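Periplasmic binding protein/LacI transcriptional regulator (Brachyspira murdochii, PDB 4KQC) probably binds a carbohydrate, as a periplasmic solute-binding protein serving an ABC transporter. Local coordinates at residues N196-L201 with L221-S226; V10-Q15 with A69-D74; G267-D272 with A300-K305. One frame throughout, in Å; residues are numbered along the deposited sequence.

Interaction 1 of 3, residues N196-L201 with L221-S226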
loop_
_atom_site.group_PDB
_atom_site.type_symbol
_atom_site.label_atom_id
_atom_site.label_comp_id
_atom_site.label_asym_id
_atom_site.label_seq_id
_atom_site.Cartn_x
_atom_site.Cartn_y
_atom_site.Cartn_z
ATOM N N ASN A 196 -17.995 -1.284 10.042
ATOM C CA ASN A 196 -18.396 -1.186 11.418
ATOM C C ASN A 196 -17.428 -0.316 12.224
ATOM O O ASN A 196 -17.821 0.302 13.166
ATOM C CB ASN A 196 -18.490 -2.601 11.966
ATOM C CG ASN A 196 -19.796 -3.285 11.587
ATOM O OD1 ASN A 196 -20.840 -2.674 11.583
ATOM N ND2 ASN A 196 -19.739 -4.552 11.398
ATOM N N GLU A 197 -16.151 -0.346 11.875
ATOM C CA GLU A 197 -15.186 0.542 12.536
ATOM C C GLU A 197 -15.414 1.983 12.111
ATOM O O GLU A 197 -15.361 2.856 12.946
ATOM C CB GLU A 197 -13.752 0.172 12.171
ATOM C CG GLU A 197 -13.345 -1.159 12.668
ATOM C CD GLU A 197 -13.055 -1.215 14.148
ATOM O OE1 GLU A 197 -13.308 -0.256 14.899
ATOM O OE2 GLU A 197 -12.567 -2.292 14.578
ATOM N N VAL A 198 -15.745 2.205 10.861
ATOM C CA VAL A 198 -15.988 3.592 10.360
ATOM C C VAL A 198 -17.281 4.174 10.974
ATOM O O VAL A 198 -17.362 5.374 11.324
ATOM C CB VAL A 198 -15.992 3.641 8.854
ATOM C CG1 VAL A 198 -16.432 4.994 8.371
ATOM C CG2 VAL A 198 -14.620 3.243 8.294
ATOM N N ASN A 199 -18.261 3.318 11.242
ATOM C CA ASN A 199 -19.460 3.758 12.030
ATOM C C ASN A 199 -19.162 4.554 13.290
ATOM O O ASN A 199 -19.865 5.514 13.566
ATOM C CB ASN A 199 -20.285 2.528 12.449
ATOM C CG ASN A 199 -21.713 2.894 12.893
ATOM O OD1 ASN A 199 -22.367 3.686 12.226
ATOM N ND2 ASN A 199 -22.214 2.242 13.940
ATOM N N ALA A 200 -18.149 4.170 14.098
ATOM C CA ALA A 200 -17.828 4.897 15.341
ATOM C C ALA A 200 -17.231 6.228 15.086
ATOM O O ALA A 200 -17.077 7.060 15.991
ATOM C CB ALA A 200 -16.848 4.097 16.230
ATOM N N LEU A 201 -16.837 6.480 13.835
ATOM C CA LEU A 201 -16.216 7.752 13.518
ATOM C C LEU A 201 -17.242 8.791 13.041
ATOM O O LEU A 201 -16.888 9.954 12.820
ATOM C CB LEU A 201 -15.122 7.534 12.477
ATOM C CG LEU A 201 -14.074 6.481 12.733
ATOM C CD1 LEU A 201 -13.095 6.408 11.587
ATOM C CD2 LEU A 201 -13.320 6.723 14.016
ATOM N N LEU A 221 -16.311 3.962 2.262
ATOM C CA LEU A 221 -17.304 4.380 1.298
ATOM C C LEU A 221 -18.633 3.652 1.404
ATOM O O LEU A 221 -19.594 4.046 0.759
ATOM C CB LEU A 221 -16.703 4.298 -0.111
ATOM C CG LEU A 221 -15.591 5.307 -0.423
ATOM C CD1 LEU A 221 -14.763 4.949 -1.669
ATOM C CD2 LEU A 221 -16.104 6.714 -0.512
ATOM N N VAL A 222 -18.690 2.596 2.214
ATOM C CA VAL A 222 -19.973 2.002 2.642
ATOM C C VAL A 222 -20.737 2.991 3.487
ATOM O O VAL A 222 -21.987 3.044 3.406
ATOM C CB VAL A 222 -19.716 0.733 3.433
ATOM C CG1 VAL A 222 -20.998 0.290 4.163
ATOM C CG2 VAL A 222 -19.082 -0.335 2.554
ATOM N N VAL A 223 -20.009 3.794 4.283
ATOM C CA VAL A 223 -20.630 4.649 5.311
ATOM C C VAL A 223 -20.773 6.115 4.861
ATOM O O VAL A 223 -21.801 6.785 5.155
ATOM C CB VAL A 223 -19.768 4.616 6.593
ATOM C CG1 VAL A 223 -20.331 5.460 7.701
ATOM C CG2 VAL A 223 -19.694 3.190 7.091
ATOM N N TYR A 224 -19.739 6.594 4.203
ATOM C CA TYR A 224 -19.710 8.006 3.701
ATOM C C TYR A 224 -19.837 8.024 2.182
ATOM O O TYR A 224 -19.041 7.379 1.475
ATOM C CB TYR A 224 -18.439 8.692 4.131
ATOM C CG TYR A 224 -18.497 9.119 5.569
ATOM C CD1 TYR A 224 -19.169 10.292 5.946
ATOM C CD2 TYR A 224 -17.898 8.369 6.580
ATOM C CE1 TYR A 224 -19.215 10.670 7.249
ATOM C CE2 TYR A 224 -17.965 8.762 7.872
ATOM C CZ TYR A 224 -18.618 9.918 8.210
ATOM O OH TYR A 224 -18.695 10.275 9.513
ATOM N N LYS A 225 -20.831 8.723 1.676
ATOM C CA LYS A 225 -21.226 8.561 0.313
ATOM C C LYS A 225 -21.429 9.863 -0.410
ATOM O O LYS A 225 -21.710 9.847 -1.597
ATOM C CB LYS A 225 -22.533 7.721 0.249
ATOM C CG LYS A 225 -22.327 6.290 0.776
ATOM C CD LYS A 225 -23.444 5.346 0.384
ATOM C CE LYS A 225 -24.484 5.181 1.456
ATOM N NZ LYS A 225 -25.365 4.007 1.110
ATOM N N SER A 226 -21.231 10.985 0.270
ATOM C CA SER A 226 -21.458 12.283 -0.362
ATOM C C SER A 226 -20.509 13.319 0.215
ATOM O O SER A 226 -20.053 13.159 1.356
ATOM C CB SER A 226 -22.898 12.713 -0.113
ATOM O OG SER A 226 -23.124 14.059 -0.607
#
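Val198, Val223 and Tyr224 carry this contact, which joins the end of helix 191-199 to the last turn of helix 214-223 and the chain leaving it. Most of the touching falls to one methyl. CG1 of Val198 stands anti to its backbone N (chi1 172°) and lies 3.8 Å from CB of Val223. CG2 of Val223 is almost as near, 3.9 Å from Val198 CG1, and CG1 of Val223 follows at 4.0 Å from that same methyl. The valines lie alongside each other, pointing opposite ways, and CG2 of Val223 is 4.1 Å from CB of Val198. Beyond the valines, Val198 CG1 meets the Tyr224 ring at its edge, near the ring plane, 4.1 Å from CD2. The ring then carries its hydroxyl toward the backbone of Leu201, where OH lies 3.8 Å from O of Leu201. The bonded partner of that hydroxyl is instead OD2 of Asp238. Phe220 meets the Tyr224 ring with its plane at about 20°, while Leu201 packs on Ile184 of strand 179-184. In this way helices that link successive strands of the mixed sheet are fitted to each other and to the sheet. An alanine in place of Tyr224 would probably leave Asp238 without this hydroxyl partner and open a gap beside Val198 CG1 and Phe220. Across the two segments the contact is one of apolar side chains: branched methyls and a ring edge meet by dispersion and fit of shape, which sets spacing but little direction; the directional hold on the ring comes from its hydroxyl bond to Asp238, which probably fixes where its end lies.

Interaction 2 of 3, residues V10-Q15 with A69-D74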
loop_
_atom_site.group_PDB
_atom_site.type_symbol
_atom_site.label_atom_id
_atom_site.label_comp_id
_atom_site.label_asym_id
_atom_site.label_seq_id
_atom_site.Cartn_x
_atom_site.Cartn_y
_atom_site.Cartn_z
ATOM N N VAL A 10 6.531 -14.739 -9.044
ATOM C CA VAL A 10 5.339 -15.170 -8.337
ATOM C C VAL A 10 4.721 -13.952 -7.697
ATOM O O VAL A 10 5.308 -13.361 -6.800
ATOM C CB VAL A 10 5.690 -16.280 -7.338
ATOM C CG1 VAL A 10 4.451 -16.663 -6.554
ATOM C CG2 VAL A 10 6.328 -17.465 -8.056
ATOM N N SER A 11 3.562 -13.555 -8.216
ATOM C CA SER A 11 2.937 -12.303 -7.924
ATOM C C SER A 11 1.761 -12.515 -6.970
ATOM O O SER A 11 1.423 -13.698 -6.641
ATOM C CB SER A 11 2.353 -11.721 -9.238
ATOM O OG SER A 11 1.211 -12.486 -9.640
ATOM N N LYS A 12 1.050 -11.466 -6.617
ATOM C CA LYS A 12 -0.204 -11.648 -5.812
ATOM C C LYS A 12 -1.459 -11.927 -6.641
ATOM O O LYS A 12 -2.571 -12.022 -6.105
ATOM C CB LYS A 12 -0.431 -10.438 -4.921
ATOM C CG LYS A 12 0.697 -10.134 -3.925
ATOM C CD LYS A 12 0.262 -9.138 -2.875
ATOM C CE LYS A 12 1.446 -8.662 -2.046
ATOM N NZ LYS A 12 0.978 -7.824 -0.927
ATOM N N GLY A 13 -1.294 -12.173 -7.939
ATOM C CA GLY A 13 -2.426 -12.343 -8.826
ATOM C C GLY A 13 -3.142 -11.076 -9.190
ATOM O O GLY A 13 -2.679 -9.981 -8.867
ATOM N N PHE A 14 -4.252 -11.225 -9.906
ATOM C CA PHE A 14 -4.938 -10.107 -10.527
ATOM C C PHE A 14 -6.234 -9.713 -9.848
ATOM O O PHE A 14 -7.022 -8.997 -10.462
ATOM C CB PHE A 14 -5.173 -10.358 -12.011
ATOM C CG PHE A 14 -3.931 -10.606 -12.786
ATOM C CD1 PHE A 14 -2.960 -9.638 -12.851
ATOM C CD2 PHE A 14 -3.729 -11.767 -13.518
ATOM C CE1 PHE A 14 -1.803 -9.801 -13.569
ATOM C CE2 PHE A 14 -2.540 -11.941 -14.240
ATOM C CZ PHE A 14 -1.559 -10.943 -14.231
ATOM N N GLN A 15 -6.467 -10.114 -8.592
ATOM C CA GLN A 15 -7.581 -9.542 -7.849
ATOM C C GLN A 15 -7.664 -8.026 -8.034
ATOM O O GLN A 15 -8.755 -7.458 -8.247
ATOM C CB GLN A 15 -7.478 -9.871 -6.381
ATOM C CG GLN A 15 -8.720 -9.460 -5.613
ATOM C CD GLN A 15 -8.624 -9.731 -4.141
ATOM O OE1 GLN A 15 -7.774 -10.463 -3.660
ATOM N NE2 GLN A 15 -9.490 -9.085 -3.391
ATOM N N ALA A 69 6.353 -11.852 -4.415
ATOM C CA ALA A 69 5.527 -10.946 -3.567
ATOM C C ALA A 69 4.539 -11.825 -2.861
ATOM O O ALA A 69 3.589 -12.258 -3.510
ATOM C CB ALA A 69 4.774 -9.953 -4.426
ATOM N N ALA A 70 4.732 -12.029 -1.564
ATOM C CA ALA A 70 3.946 -13.033 -0.796
ATOM C C ALA A 70 2.572 -12.428 -0.431
ATOM O O ALA A 70 2.508 -11.289 0.029
ATOM C CB ALA A 70 4.663 -13.425 0.456
ATOM N N VAL A 71 1.505 -13.189 -0.629
ATOM C CA VAL A 71 0.222 -12.872 -0.010
ATOM C C VAL A 71 0.373 -13.252 1.483
ATOM O O VAL A 71 1.424 -13.774 1.911
ATOM C CB VAL A 71 -0.963 -13.569 -0.708
ATOM C CG1 VAL A 71 -1.122 -13.081 -2.165
ATOM C CG2 VAL A 71 -0.911 -15.075 -0.565
ATOM N N THR A 72 -0.658 -13.048 2.293
ATOM C CA THR A 72 -0.651 -13.472 3.678
ATOM C C THR A 72 -0.491 -14.983 3.785
ATOM O O THR A 72 -1.173 -15.677 3.095
ATOM C CB THR A 72 -2.004 -13.083 4.341
ATOM O OG1 THR A 72 -2.094 -11.650 4.352
ATOM C CG2 THR A 72 -2.107 -13.521 5.714
ATOM N N GLY A 73 0.469 -15.455 4.594
ATOM C CA GLY A 73 0.659 -16.897 4.742
ATOM C C GLY A 73 2.086 -17.207 5.076
ATOM O O GLY A 73 2.906 -16.278 5.173
ATOM N N ASP A 74 2.372 -18.476 5.219
ATOM C CA ASP A 74 3.666 -18.941 5.662
ATOM C C ASP A 74 4.389 -19.621 4.507
ATOM O O ASP A 74 4.082 -20.766 4.106
ATOM C CB ASP A 74 3.467 -19.909 6.793
ATOM C CG ASP A 74 4.796 -20.414 7.450
ATOM O OD1 ASP A 74 5.853 -20.476 6.774
ATOM O OD2 ASP A 74 4.723 -20.803 8.676
#
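Two neighbouring strands of the parallel sheet, 6-10 and 66-68, run out into adjacent loops, and a backbone bond ties the loops at their start: Ala69 N donates to Val10 O over 3.0 Å. Past this bond, Lys12 lays its aliphatic chain across the second loop. Its CB packs 3.9 Å from CG1 of Val71, and its CG touches the same methyl while lying 3.6 Å from O of Ala69 and 4.1 Å from CB of Ala69. With the chain extended beyond CG, CE comes to 3.5 Å from O of Ala70, and NZ travels on to hydrogen-bond OG of Ser94, with a long, weak ion pair to Asp93. Loops of this kind, at the C-terminal ends of the parallel strands, line the ligand cleft in periplasmic binding proteins, and the position of the pair is consistent with that role here. Gln51 of helix 48-60 stitches the loops together: its NE2 donates to the backbone O of both Ser11 and Ala69, and its OE1 accepts from Val71 N. The first loop is also shaped from within by an ST turn, in which Gly13 N donates to OG of Ser11 at 3.0 Å. Trp19 of helix 18-33 packs against Ser11, Lys12 and Ala69.

Interaction 3 of 3, residues G267-D272 with A300-K305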
loop_
_atom_site.group_PDB
_atom_site.type_symbol
_atom_site.label_atom_id
_atom_site.label_comp_id
_atom_site.label_asym_id
_atom_site.label_seq_id
_atom_site.Cartn_x
_atom_site.Cartn_y
_atom_site.Cartn_z
ATOM N N GLY A 267 -7.458 13.273 -1.214
ATOM C CA GLY A 267 -6.291 12.883 -1.999
ATOM C C GLY A 267 -5.779 11.586 -1.415
ATOM O O GLY A 267 -6.186 11.212 -0.281
ATOM N N SER A 268 -4.874 10.979 -2.138
ATOM C CA SER A 268 -4.229 9.738 -1.731
ATOM C C SER A 268 -2.848 9.633 -2.279
ATOM O O SER A 268 -2.421 10.419 -3.152
ATOM C CB SER A 268 -5.057 8.529 -2.231
ATOM O OG SER A 268 -6.315 8.432 -1.561
ATOM N N VAL A 269 -2.075 8.683 -1.777
ATOM C CA VAL A 269 -0.763 8.409 -2.387
ATOM C C VAL A 269 -0.814 7.177 -3.238
ATOM O O VAL A 269 -1.505 6.225 -2.885
ATOM C CB VAL A 269 0.373 8.297 -1.337
ATOM C CG1 VAL A 269 0.618 9.632 -0.718
ATOM C CG2 VAL A 269 0.085 7.291 -0.284
ATOM N N THR A 270 -0.136 7.221 -4.383
ATOM C CA THR A 270 -0.101 6.052 -5.293
ATOM C C THR A 270 1.297 5.525 -5.373
ATOM O O THR A 270 2.284 6.250 -5.304
ATOM C CB THR A 270 -0.601 6.358 -6.728
ATOM O OG1 THR A 270 -0.584 5.181 -7.536
ATOM C CG2 THR A 270 0.191 7.448 -7.433
ATOM N N GLN A 271 1.387 4.229 -5.525
ATOM C CA GLN A 271 2.649 3.597 -5.851
ATOM C C GLN A 271 2.939 3.668 -7.350
ATOM O O GLN A 271 2.208 4.272 -8.085
ATOM C CB GLN A 271 2.643 2.141 -5.388
ATOM C CG GLN A 271 2.206 1.850 -3.939
ATOM C CD GLN A 271 2.250 0.369 -3.640
ATOM O OE1 GLN A 271 3.356 -0.226 -3.627
ATOM N NE2 GLN A 271 1.129 -0.249 -3.438
ATOM N N ASP A 272 4.045 3.056 -7.792
ATOM C CA ASP A 272 4.444 3.047 -9.237
ATOM C C ASP A 272 4.563 1.568 -9.654
ATOM O O ASP A 272 5.674 0.995 -9.649
ATOM C CB ASP A 272 5.762 3.772 -9.418
ATOM C CG ASP A 272 6.185 3.917 -10.886
ATOM O OD1 ASP A 272 5.622 3.311 -11.833
ATOM O OD2 ASP A 272 7.131 4.725 -11.180
ATOM N N ALA A 300 6.508 6.925 -4.120
ATOM C CA ALA A 300 5.094 7.125 -4.098
ATOM C C ALA A 300 4.813 8.579 -4.390
ATOM O O ALA A 300 5.709 9.388 -4.223
ATOM C CB ALA A 300 4.534 6.705 -2.749
ATOM N N LYS A 301 3.614 8.871 -4.907
ATOM C CA LYS A 301 3.268 10.221 -5.327
ATOM C C LYS A 301 1.861 10.553 -4.835
ATOM O O LYS A 301 0.960 9.669 -4.847
ATOM C CB LYS A 301 3.267 10.360 -6.841
ATOM C CG LYS A 301 4.626 10.374 -7.521
ATOM C CD LYS A 301 4.396 10.728 -8.988
ATOM C CE LYS A 301 5.667 10.884 -9.791
ATOM N NZ LYS A 301 6.635 11.723 -9.062
ATOM N N TRP A 302 1.711 11.800 -4.377
ATOM C CA TRP A 302 0.390 12.307 -4.013
ATOM C C TRP A 302 -0.411 12.553 -5.276
ATOM O O TRP A 302 0.098 13.140 -6.242
ATOM C CB TRP A 302 0.554 13.636 -3.253
ATOM C CG TRP A 302 -0.705 14.313 -2.891
ATOM C CD1 TRP A 302 -1.270 15.383 -3.496
ATOM C CD2 TRP A 302 -1.591 13.932 -1.813
ATOM N NE1 TRP A 302 -2.428 15.737 -2.832
ATOM C CE2 TRP A 302 -2.670 14.847 -1.821
ATOM C CE3 TRP A 302 -1.574 12.916 -0.851
ATOM C CZ2 TRP A 302 -3.694 14.811 -0.863
ATOM C CZ3 TRP A 302 -2.603 12.865 0.054
ATOM C CH2 TRP A 302 -3.651 13.800 0.040
ATOM N N TYR A 303 -1.683 12.227 -5.216
ATOM C CA TYR A 303 -2.640 12.553 -6.278
ATOM C C TYR A 303 -3.952 13.046 -5.656
ATOM O O TYR A 303 -4.336 12.649 -4.518
ATOM C CB TYR A 303 -2.799 11.449 -7.265
ATOM C CG TYR A 303 -3.660 10.293 -6.812
ATOM C CD1 TYR A 303 -3.108 9.289 -6.043
ATOM C CD2 TYR A 303 -4.979 10.200 -7.207
ATOM C CE1 TYR A 303 -3.849 8.233 -5.686
ATOM C CE2 TYR A 303 -5.758 9.122 -6.814
ATOM C CZ TYR A 303 -5.177 8.171 -6.041
ATOM O OH TYR A 303 -5.985 7.125 -5.662
ATOM N N ASP A 304 -4.611 13.926 -6.409
ATOM C CA ASP A 304 -5.805 14.590 -5.949
ATOM C C ASP A 304 -6.556 15.071 -7.180
ATOM O O ASP A 304 -6.177 14.741 -8.292
ATOM C CB ASP A 304 -5.470 15.665 -4.898
ATOM C CG ASP A 304 -4.643 16.836 -5.452
ATOM O OD1 ASP A 304 -4.542 16.972 -6.684
ATOM O OD2 ASP A 304 -4.055 17.565 -4.610
ATOM N N LYS A 305 -7.580 15.873 -6.964
ATOM C CA LYS A 305 -8.427 16.313 -8.082
ATOM C C LYS A 305 -7.644 17.102 -9.081
ATOM O O LYS A 305 -7.936 17.043 -10.277
ATOM C CB LYS A 305 -9.562 17.183 -7.588
ATOM C CG LYS A 305 -10.781 16.398 -7.238
ATOM C CD LYS A 305 -12.018 17.311 -7.125
ATOM C CE LYS A 305 -12.909 17.265 -8.368
ATOM N NZ LYS A 305 -12.486 18.090 -9.528
#
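The carbonyl O of Ser268 takes one strong bond, from Tyr303 N at 2.8 Å, supplemented by a weaker CA-H...O contact from CA of Trp302 at 3.5 Å. A face of the Trp302 ring also lies against it, with the oxygen 3.3 Å above the ring plane and offset toward the rim. Ser268 N returns a bond to O of Tyr303, making these residues an antiparallel hydrogen-bonded pair. Thr270 and Lys301 form the next such pair: Thr270 N reaches O of Lys301 at 2.7 Å, and Lys301 N bonds back to O of Thr270. Between them Val269 faces Trp302 in a non-hydrogen-bonded pair: CG1 of Val269 sits at the indole edge, 4.0 Å from CE3 of Trp302, the side chains crossing at about a right angle. Strand 301-303 is thereby added, antiparallel, as an outermost strand of the mixed sheet, whose other neighbouring strands run parallel as in periplasmic binding proteins. Trp302 CG lies anti to the backbone N (chi1 176°), and its six-membered ring comes against Gly267, whose CA is 3.4 Å from CZ2 of Trp302; a CB on this glycine would clash there. The indole is also tied by NE1 to OD2 of Asp304, which it meets from above the carboxylate plane, and Lys123 makes a cation-pi contact with the ring. On the opposite face of the sheet Tyr303 lies across Ser268 and Thr270. Its CE1 comes 3.7 Å from CB of Ser268, and Thr270 crosses the tyrosine at about a right angle, with CB 3.9 Å from CE1 of Tyr303. The tyrosine OH bonds to O of Asp251, Ser268 OG pairs with OE1 of Gln256, and Leu257 and Ile260 of helix 254-261 pack against Tyr303.

Along the chain interaction 2 comes first, then interaction 1, then interaction 3, each closing before the next opens. Interaction 2 lies at the ends of two strands of the six-stranded parallel sheet. Interactions 1 and 3 belong to the other lobe: the former joins helices 191-199 and 214-223 beside the mixed sheet, the latter builds an outermost strand of it. The centres of interactions 1 and 2 are about 28 Å apart. From interaction 3, the centre of interaction 1 is about 22 Å away and that of interaction 2 about 23 Å, and none touch. Between the segments of interaction 3 the chain visits the parallel sheet as strand 296-297, so this contact sits by the crossings between lobes, consistent with a hinge.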